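Local structure of uncharacterized protein (Bacteroides thetaiotaomicron VPI-5482, 3KNY) at residues N96-D101 with K126-T131; A144-K149 with I156-V161. The protein is of unknown function; a two-domain protein that is probably a membrane-anchored lipoprotein in its natural form. All coordinates share one frame; numbering follows the deposited sequence.

Contact 1: residues N96-D101 with K126-T131; sequences NIADED and KTNGCT
Lys126 reaches from the strand 124-134 to the turn that follows the strand 93-97. Its CB lies 4.1 Å from Asp101 O and its CG comes closer to the same oxygen. CD lies 3.2 Å from Asp101 O, beside a poorly ordered residue. A bend at chi3 (-76°) then puts CE 3.9 Å from Asp99 O. At the tip NZ donates a 2.7 Å hydrogen bond to Asp99 O, the donor approaching almost in line with the carbonyl bond (161°). The same ammonium forms a salt bridge with the C-terminal carboxylate of Pro218. An alanine here would probably leave Asp99 O and the Pro218 carboxylate without this shared donor and the turn freer to shift. Farther along, Ala98 CB packs on the side-chain amide of Asn128, 3.6 Å from its CG. Asn96 ND2 gives a weak hydrogen bond to Gly129 O (2.6 Å). The two segments run roughly antiparallel without backbone pairing: 96-98 bonds instead to the strand 204-217, and 126-128 to the strand 140-149. Helix 66-84 meets Ile97, Glu100 and Lys126, chiefly through Arg68, while Met216 of the strand 204-217 touches Asn128 and Cys130.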
ATOM      1  N   ASN A  96       1.021  -1.433  -3.203  1.00 33.12           N
ATOM      2  CA  ASN A  96       0.118  -2.378  -3.882  1.00 33.24           C
ATOM      3  C   ASN A  96       0.239  -2.132  -5.346  1.00 37.42           C
ATOM      4  O   ASN A  96       0.510  -1.005  -5.770  1.00 38.71           O
ATOM      5  CB  ASN A  96      -1.352  -2.097  -3.635  1.00 32.90           C
ATOM      6  CG  ASN A  96      -1.777  -2.427  -2.268  1.00 33.95           C
ATOM      7  OD1 ASN A  96      -1.203  -3.275  -1.603  1.00 57.54           O
ATOM      8  ND2 ASN A  96      -2.803  -1.758  -1.822  1.00 55.94           N
ATOM      9  N   ILE A  97      -0.022  -3.178  -6.121  1.00 41.36           N
ATOM     10  CA  ILE A  97      -0.022  -3.103  -7.557  1.00 41.69           C
ATOM     11  C   ILE A  97      -1.464  -3.375  -7.948  1.00 44.25           C
ATOM     12  O   ILE A  97      -1.991  -4.462  -7.674  1.00 43.64           O
ATOM     13  CB  ILE A  97       0.919  -4.146  -8.140  1.00 42.12           C
ATOM     14  CG1 ILE A  97       2.223  -4.217  -7.310  1.00 40.16           C
ATOM     15  CG2 ILE A  97       1.162  -3.861  -9.627  1.00 37.32           C
ATOM     16  CD1 ILE A  97       3.032  -2.989  -7.313  1.00 35.66           C
ATOM     17  N   ALA A  98      -2.116  -2.375  -8.537  1.00 46.47           N
ATOM     18  CA  ALA A  98      -3.521  -2.505  -8.909  1.00 49.47           C
ATOM     19  C   ALA A  98      -3.656  -3.548 -10.005  1.00 54.40           C
ATOM     20  O   ALA A  98      -2.701  -3.819 -10.752  1.00 55.20           O
ATOM     21  CB  ALA A  98      -4.074  -1.191  -9.380  1.00 48.92           C
ATOM     22  N   ASP A  99      -4.840  -4.147 -10.090  1.00 57.93           N
ATOM     23  CA  ASP A  99      -5.138  -5.097 -11.151  1.00 59.88           C
ATOM     24  C   ASP A  99      -5.282  -4.362 -12.484  1.00 61.81           C
ATOM     25  O   ASP A  99      -5.323  -3.126 -12.539  1.00 61.44           O
ATOM     26  CB  ASP A  99      -6.437  -5.838 -10.848  1.00 60.71           C
ATOM     27  CG  ASP A  99      -6.285  -6.876  -9.761  1.00 63.52           C
ATOM     28  OD1 ASP A  99      -5.363  -7.715  -9.843  1.00 65.79           O
ATOM     29  OD2 ASP A  99      -7.112  -6.863  -8.830  1.00 71.62           O
ATOM     30  N   GLU A 100      -5.370  -5.137 -13.559  1.00 64.07           N
ATOM     31  CA  GLU A 100      -5.596  -4.578 -14.886  1.00 65.99           C
ATOM     32  C   GLU A 100      -7.096  -4.252 -15.054  1.00 68.59           C
ATOM     33  O   GLU A 100      -7.444  -3.421 -15.900  1.00 67.93           O
ATOM     34  CB  GLU A 100      -5.065  -5.533 -15.981  1.00 65.61           C
ATOM     35  CG  GLU A 100      -4.512  -4.838 -17.248  1.00 63.00           C
ATOM     36  CD  GLU A 100      -3.795  -5.791 -18.224  1.00 61.89           C
ATOM     37  OE1 GLU A 100      -3.512  -6.952 -17.861  1.00 63.53           O
ATOM     38  OE2 GLU A 100      -3.486  -5.370 -19.359  1.00 51.73           O
ATOM     39  N   ASP A 101      -7.967  -4.875 -14.232  1.00 72.19           N
ATOM     40  CA  ASP A 101      -9.433  -4.621 -14.267  1.00 75.00           C
ATOM     41  C   ASP A 101      -9.694  -3.132 -14.493  1.00 76.09           C
ATOM     42  O   ASP A 101      -9.222  -2.316 -13.728  1.00 79.21           O
ATOM     43  CB  ASP A 101     -10.187  -5.161 -13.011  1.00 74.80           C
ATOM     44  CG  ASP A 101      -9.671  -4.591 -11.657  1.00 80.52           C
ATOM     45  OD1 ASP A 101      -9.593  -3.355 -11.454  1.00 86.95           O
ATOM     46  OD2 ASP A 101      -9.399  -5.403 -10.745  1.00 83.95           O
ATOM     47  N   LYS A 126     -10.624   2.973 -12.922  1.00 46.49           N
ATOM     48  CA  LYS A 126     -10.274   1.913 -11.982  1.00 43.50           C
ATOM     49  C   LYS A 126     -10.444   2.257 -10.498  1.00 42.39           C
ATOM     50  O   LYS A 126     -10.294   3.397 -10.104  1.00 43.02           O
ATOM     51  CB  LYS A 126      -8.807   1.499 -12.213  1.00 43.73           C
ATOM     52  CG  LYS A 126      -8.383   1.331 -13.682  1.00 42.75           C
ATOM     53  CD  LYS A 126      -7.326   0.233 -13.897  1.00 38.81           C
ATOM     54  CE  LYS A 126      -5.928   0.620 -13.486  1.00 42.78           C
ATOM     55  NZ  LYS A 126      -5.014  -0.575 -13.442  1.00 35.31           N
ATOM     56  N   THR A 127     -10.722   1.236  -9.686  1.00 41.35           N
ATOM     57  CA  THR A 127     -10.647   1.315  -8.234  1.00 41.23           C
ATOM     58  C   THR A 127      -9.469   0.504  -7.718  1.00 41.42           C
ATOM     59  O   THR A 127      -9.169  -0.553  -8.234  1.00 45.00           O
ATOM     60  CB  THR A 127     -11.902   0.768  -7.564  1.00 40.05           C
ATOM     61  OG1 THR A 127     -13.051   1.333  -8.196  1.00 46.08           O
ATOM     62  CG2 THR A 127     -11.934   1.165  -6.100  1.00 36.78           C
ATOM     63  N   ASN A 128      -8.793   1.006  -6.702  1.00 39.94           N
ATOM     64  CA  ASN A 128      -7.744   0.263  -6.036  1.00 39.93           C
ATOM     65  C   ASN A 128      -7.815   0.672  -4.581  1.00 38.92           C
ATOM     66  O   ASN A 128      -8.461   1.632  -4.226  1.00 39.19           O
ATOM     67  CB  ASN A 128      -6.358   0.545  -6.649  1.00 42.38           C
ATOM     68  CG  ASN A 128      -5.234  -0.397  -6.111  1.00 46.88           C
ATOM     69  OD1 ASN A 128      -4.103   0.043  -5.873  1.00 47.95           O
ATOM     70  ND2 ASN A 128      -5.554  -1.684  -5.924  1.00 41.52           N
ATOM     71  N   GLY A 129      -7.170  -0.083  -3.727  1.00 39.21           N
ATOM     72  CA  GLY A 129      -7.343   0.072  -2.308  1.00 38.44           C
ATOM     73  C   GLY A 129      -6.092  -0.350  -1.616  1.00 37.66           C
ATOM     74  O   GLY A 129      -5.146  -0.777  -2.230  1.00 37.91           O
ATOM     75  N   CYS A 130      -6.100  -0.282  -0.309  1.00 39.82           N
ATOM     76  CA  CYS A 130      -4.850  -0.282   0.395  1.00 38.99           C
ATOM     77  C   CYS A 130      -5.044  -0.397   1.905  1.00 35.09           C
ATOM     78  O   CYS A 130      -5.798   0.367   2.476  1.00 33.25           O
ATOM     79  CB  CYS A 130      -4.285   1.072   0.076  1.00 41.40           C
ATOM     80  SG  CYS A 130      -2.801   1.103   0.612  1.00 61.19           S
ATOM     81  N   THR A 131      -4.397  -1.339   2.569  1.00 32.95           N
ATOM     82  CA  THR A 131      -4.607  -1.462   4.005  1.00 29.96           C
ATOM     83  C   THR A 131      -3.512  -0.698   4.667  1.00 31.02           C
ATOM     84  O   THR A 131      -2.359  -1.092   4.580  1.00 36.76           O
ATOM     85  CB  THR A 131      -4.608  -2.895   4.475  1.00 28.34           C
ATOM     86  OG1 THR A 131      -5.725  -3.548   3.880  1.00 30.61           O
ATOM     87  CG2 THR A 131      -4.735  -2.965   5.989  1.00 17.44           C
TER

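Contact 2: residues A144-K149 with I156-V161; sequences AVTYKK and ITSSSV
Ala144 pairs with Ser160 and Thr146 with Ser158 as hydrogen-bonded antiparallel pairs, the strand directions 173° apart, and the non-hydrogen-bonded pair Val145-Ser159 lies between them. Ala144 and Ser160 exchange two bonds, N to O, each 2.8 Å long. Beyond Thr146 the register slips by one residue in a classic beta bulge, where Thr157 and Ser158 both face Thr146. Thr146 O therefore accepts two backbone bonds, from Thr157 N at 2.8 Å and from Ser158 N at 3.3 Å, both donors reaching it from the same face of its plane. Thr157 OG1 adds a weak bond to that oxygen, its chi1 of 66° setting OG1 between the backbone N and the carbonyl carbon. On the face of Val145 and Tyr147, Ile156 CD1 sits 3.6 Å from Val145 CG1 and 4.0 Å from Tyr147 CB. The valine and isoleucine side chains cross obliquely, and Val180 of the strand 177-183 touches both. The Tyr147 ring leads away from Ile156, its OH hydrogen-bonded to the Pro218 carboxylate. Ala144, Thr146, Ser158 and Ser160 occupy the other face, where Thr146 CB and Ser158 CB pass 3.9 Å apart. The hairpin is thus two-sided: the largely apolar face, which also carries Ser159, packs against the strands 177-183 and 188-201, whereas mostly small hydroxyl residues with Ala144 line the other, and backbone bonds supply most of its polar grip.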
ATOM      1  N   ALA A 144      -9.427   3.453  -0.106  1.00 24.46           N
ATOM      2  CA  ALA A 144      -9.907   3.070  -1.453  1.00 23.55           C
ATOM      3  C   ALA A 144      -9.900   4.331  -2.332  1.00 23.46           C
ATOM      4  O   ALA A 144     -10.135   5.407  -1.862  1.00 25.43           O
ATOM      5  CB  ALA A 144     -11.276   2.486  -1.385  1.00 19.81           C
ATOM      6  N   VAL A 145      -9.652   4.188  -3.617  1.00 25.77           N
ATOM      7  CA  VAL A 145      -9.435   5.326  -4.511  1.00 26.15           C
ATOM      8  C   VAL A 145     -10.009   4.975  -5.851  1.00 27.97           C
ATOM      9  O   VAL A 145      -9.786   3.872  -6.343  1.00 30.34           O
ATOM     10  CB  VAL A 145      -7.931   5.577  -4.751  1.00 25.19           C
ATOM     11  CG1 VAL A 145      -7.747   6.681  -5.725  1.00 25.88           C
ATOM     12  CG2 VAL A 145      -7.241   5.923  -3.453  1.00 28.13           C
ATOM     13  N   THR A 146     -10.731   5.907  -6.457  1.00 29.96           N
ATOM     14  CA  THR A 146     -11.226   5.718  -7.812  1.00 31.61           C
ATOM     15  C   THR A 146     -10.533   6.725  -8.672  1.00 32.20           C
ATOM     16  O   THR A 146     -10.420   7.872  -8.283  1.00 33.93           O
ATOM     17  CB  THR A 146     -12.725   5.901  -7.886  1.00 32.57           C
ATOM     18  OG1 THR A 146     -13.336   4.817  -7.185  1.00 32.03           O
ATOM     19  CG2 THR A 146     -13.196   5.879  -9.325  1.00 37.29           C
ATOM     20  N   TYR A 147     -10.075   6.302  -9.843  1.00 33.19           N
ATOM     21  CA  TYR A 147      -9.296   7.170 -10.704  1.00 33.29           C
ATOM     22  C   TYR A 147      -9.420   6.827 -12.174  1.00 36.50           C
ATOM     23  O   TYR A 147      -9.933   5.768 -12.549  1.00 35.24           O
ATOM     24  CB  TYR A 147      -7.822   7.116 -10.300  1.00 32.43           C
ATOM     25  CG  TYR A 147      -7.194   5.726 -10.310  1.00 33.48           C
ATOM     26  CD1 TYR A 147      -7.375   4.844  -9.245  1.00 34.65           C
ATOM     27  CD2 TYR A 147      -6.390   5.307 -11.365  1.00 31.24           C
ATOM     28  CE1 TYR A 147      -6.792   3.570  -9.248  1.00 32.59           C
ATOM     29  CE2 TYR A 147      -5.789   4.040 -11.371  1.00 29.77           C
ATOM     30  CZ  TYR A 147      -6.003   3.179 -10.313  1.00 31.59           C
ATOM     31  OH  TYR A 147      -5.428   1.940 -10.320  1.00 28.29           O
ATOM     32  N   LYS A 148      -8.933   7.753 -12.997  1.00 39.21           N
ATOM     33  CA  LYS A 148      -8.860   7.575 -14.427  1.00 40.77           C
ATOM     34  C   LYS A 148      -7.386   7.559 -14.806  1.00 41.19           C
ATOM     35  O   LYS A 148      -6.625   8.446 -14.427  1.00 40.23           O
ATOM     36  CB  LYS A 148      -9.573   8.724 -15.119  1.00 43.82           C
ATOM     37  CG  LYS A 148     -10.364   8.313 -16.348  1.00 46.61           C
ATOM     38  CD  LYS A 148     -10.888   9.524 -17.107  1.00 49.82           C
ATOM     39  CE  LYS A 148      -9.735  10.387 -17.631  1.00 50.52           C
ATOM     40  NZ  LYS A 148     -10.120  11.102 -18.879  1.00 46.77           N
ATOM     41  N   LYS A 149      -6.974   6.521 -15.515  1.00 43.61           N
ATOM     42  CA  LYS A 149      -5.592   6.396 -15.957  1.00 46.64           C
ATOM     43  C   LYS A 149      -5.569   6.599 -17.473  1.00 49.72           C
ATOM     44  O   LYS A 149      -6.429   6.079 -18.185  1.00 49.06           O
ATOM     45  CB  LYS A 149      -5.021   5.021 -15.581  1.00 45.90           C
ATOM     46  CG  LYS A 149      -3.559   4.827 -15.984  1.00 46.63           C
ATOM     47  CD  LYS A 149      -3.042   3.446 -15.597  1.00 49.11           C
ATOM     48  CE  LYS A 149      -1.801   3.054 -16.405  1.00 49.62           C
ATOM     49  NZ  LYS A 149      -2.191   2.565 -17.758  1.00 51.01           N
ATOM     50  N   ILE A 156      -7.567  11.443  -9.770  1.00 34.39           N
ATOM     51  CA  ILE A 156      -8.372  10.903  -8.673  1.00 29.97           C
ATOM     52  C   ILE A 156      -9.786  11.461  -8.670  1.00 28.71           C
ATOM     53  O   ILE A 156      -9.993  12.653  -8.538  1.00 30.13           O
ATOM     54  CB  ILE A 156      -7.753  11.205  -7.298  1.00 29.14           C
ATOM     55  CG1 ILE A 156      -6.274  10.790  -7.231  1.00 29.71           C
ATOM     56  CG2 ILE A 156      -8.593  10.536  -6.193  1.00 24.29           C
ATOM     57  CD1 ILE A 156      -6.036   9.329  -7.457  1.00 34.64           C
ATOM     58  N   THR A 157     -10.772  10.595  -8.811  1.00 29.17           N
ATOM     59  CA  THR A 157     -12.176  11.028  -8.870  1.00 29.33           C
ATOM     60  C   THR A 157     -12.861  10.859  -7.509  1.00 27.76           C
ATOM     61  O   THR A 157     -13.847  11.502  -7.210  1.00 26.80           O
ATOM     62  CB  THR A 157     -12.936  10.204  -9.908  1.00 28.90           C
ATOM     63  OG1 THR A 157     -12.994   8.831  -9.475  1.00 34.43           O
ATOM     64  CG2 THR A 157     -12.220  10.271 -11.243  1.00 28.11           C
ATOM     65  N   SER A 158     -12.322   9.981  -6.684  1.00 29.12           N
ATOM     66  CA  SER A 158     -12.910   9.694  -5.394  1.00 29.67           C
ATOM     67  C   SER A 158     -11.909   9.024  -4.494  1.00 29.34           C
ATOM     68  O   SER A 158     -11.006   8.332  -4.952  1.00 30.21           O
ATOM     69  CB  SER A 158     -14.077   8.778  -5.591  1.00 29.43           C
ATOM     70  OG  SER A 158     -14.035   7.781  -4.626  1.00 37.36           O
ATOM     71  N   SER A 159     -12.078   9.214  -3.202  1.00 28.17           N
ATOM     72  CA  SER A 159     -11.094   8.727  -2.251  1.00 27.53           C
ATOM     73  C   SER A 159     -11.765   8.459  -0.924  1.00 26.82           C
ATOM     74  O   SER A 159     -12.561   9.273  -0.506  1.00 24.91           O
ATOM     75  CB  SER A 159     -10.059   9.811  -2.073  1.00 27.51           C
ATOM     76  OG  SER A 159      -9.263   9.573  -0.936  1.00 38.82           O
ATOM     77  N   SER A 160     -11.468   7.324  -0.274  1.00 26.77           N
ATOM     78  CA  SER A 160     -12.104   6.962   0.992  1.00 26.54           C
ATOM     79  C   SER A 160     -11.172   6.312   1.947  1.00 27.81           C
ATOM     80  O   SER A 160     -10.259   5.599   1.542  1.00 29.72           O
ATOM     81  CB  SER A 160     -13.235   5.984   0.783  1.00 25.72           C
ATOM     82  OG  SER A 160     -14.093   6.450  -0.224  1.00 30.50           O
ATOM     83  N   VAL A 161     -11.441   6.534   3.229  1.00 27.90           N
ATOM     84  CA  VAL A 161     -10.737   5.878   4.303  1.00 28.62           C
ATOM     85  C   VAL A 161     -11.805   5.255   5.122  1.00 28.37           C
ATOM     86  O   VAL A 161     -12.788   5.886   5.430  1.00 32.57           O
ATOM     87  CB  VAL A 161      -9.938   6.827   5.149  1.00 28.81           C
ATOM     88  CG1 VAL A 161      -9.363   6.080   6.326  1.00 22.41           C
ATOM     89  CG2 VAL A 161      -8.812   7.427   4.309  1.00 34.02           C
TER

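After the strands 7-10 and 53-55 and the helices 40-49 and 66-84, the chain enters the strand 93-97 and the segment 96-101, then a region whose residues 104-122 are not modelled. Contact 1 closes this loop when the strand 124-134 returns beside it. Contact 2 follows in series, closing the shorter turn between the strands 140-149 and 154-164; the two loops neither nest nor cross. The strands 124-134 and 140-149 are neighbours in one antiparallel three-strand sheet, and backbone bonds between them join the contacts, whose centres lie about 10 Å apart. Contact 2 pairs two of its three strands, while contact 1 ties its first strand to the mixed sheet and the helix 66-84. The chain's C-terminal carboxylate is bonded to a residue of each.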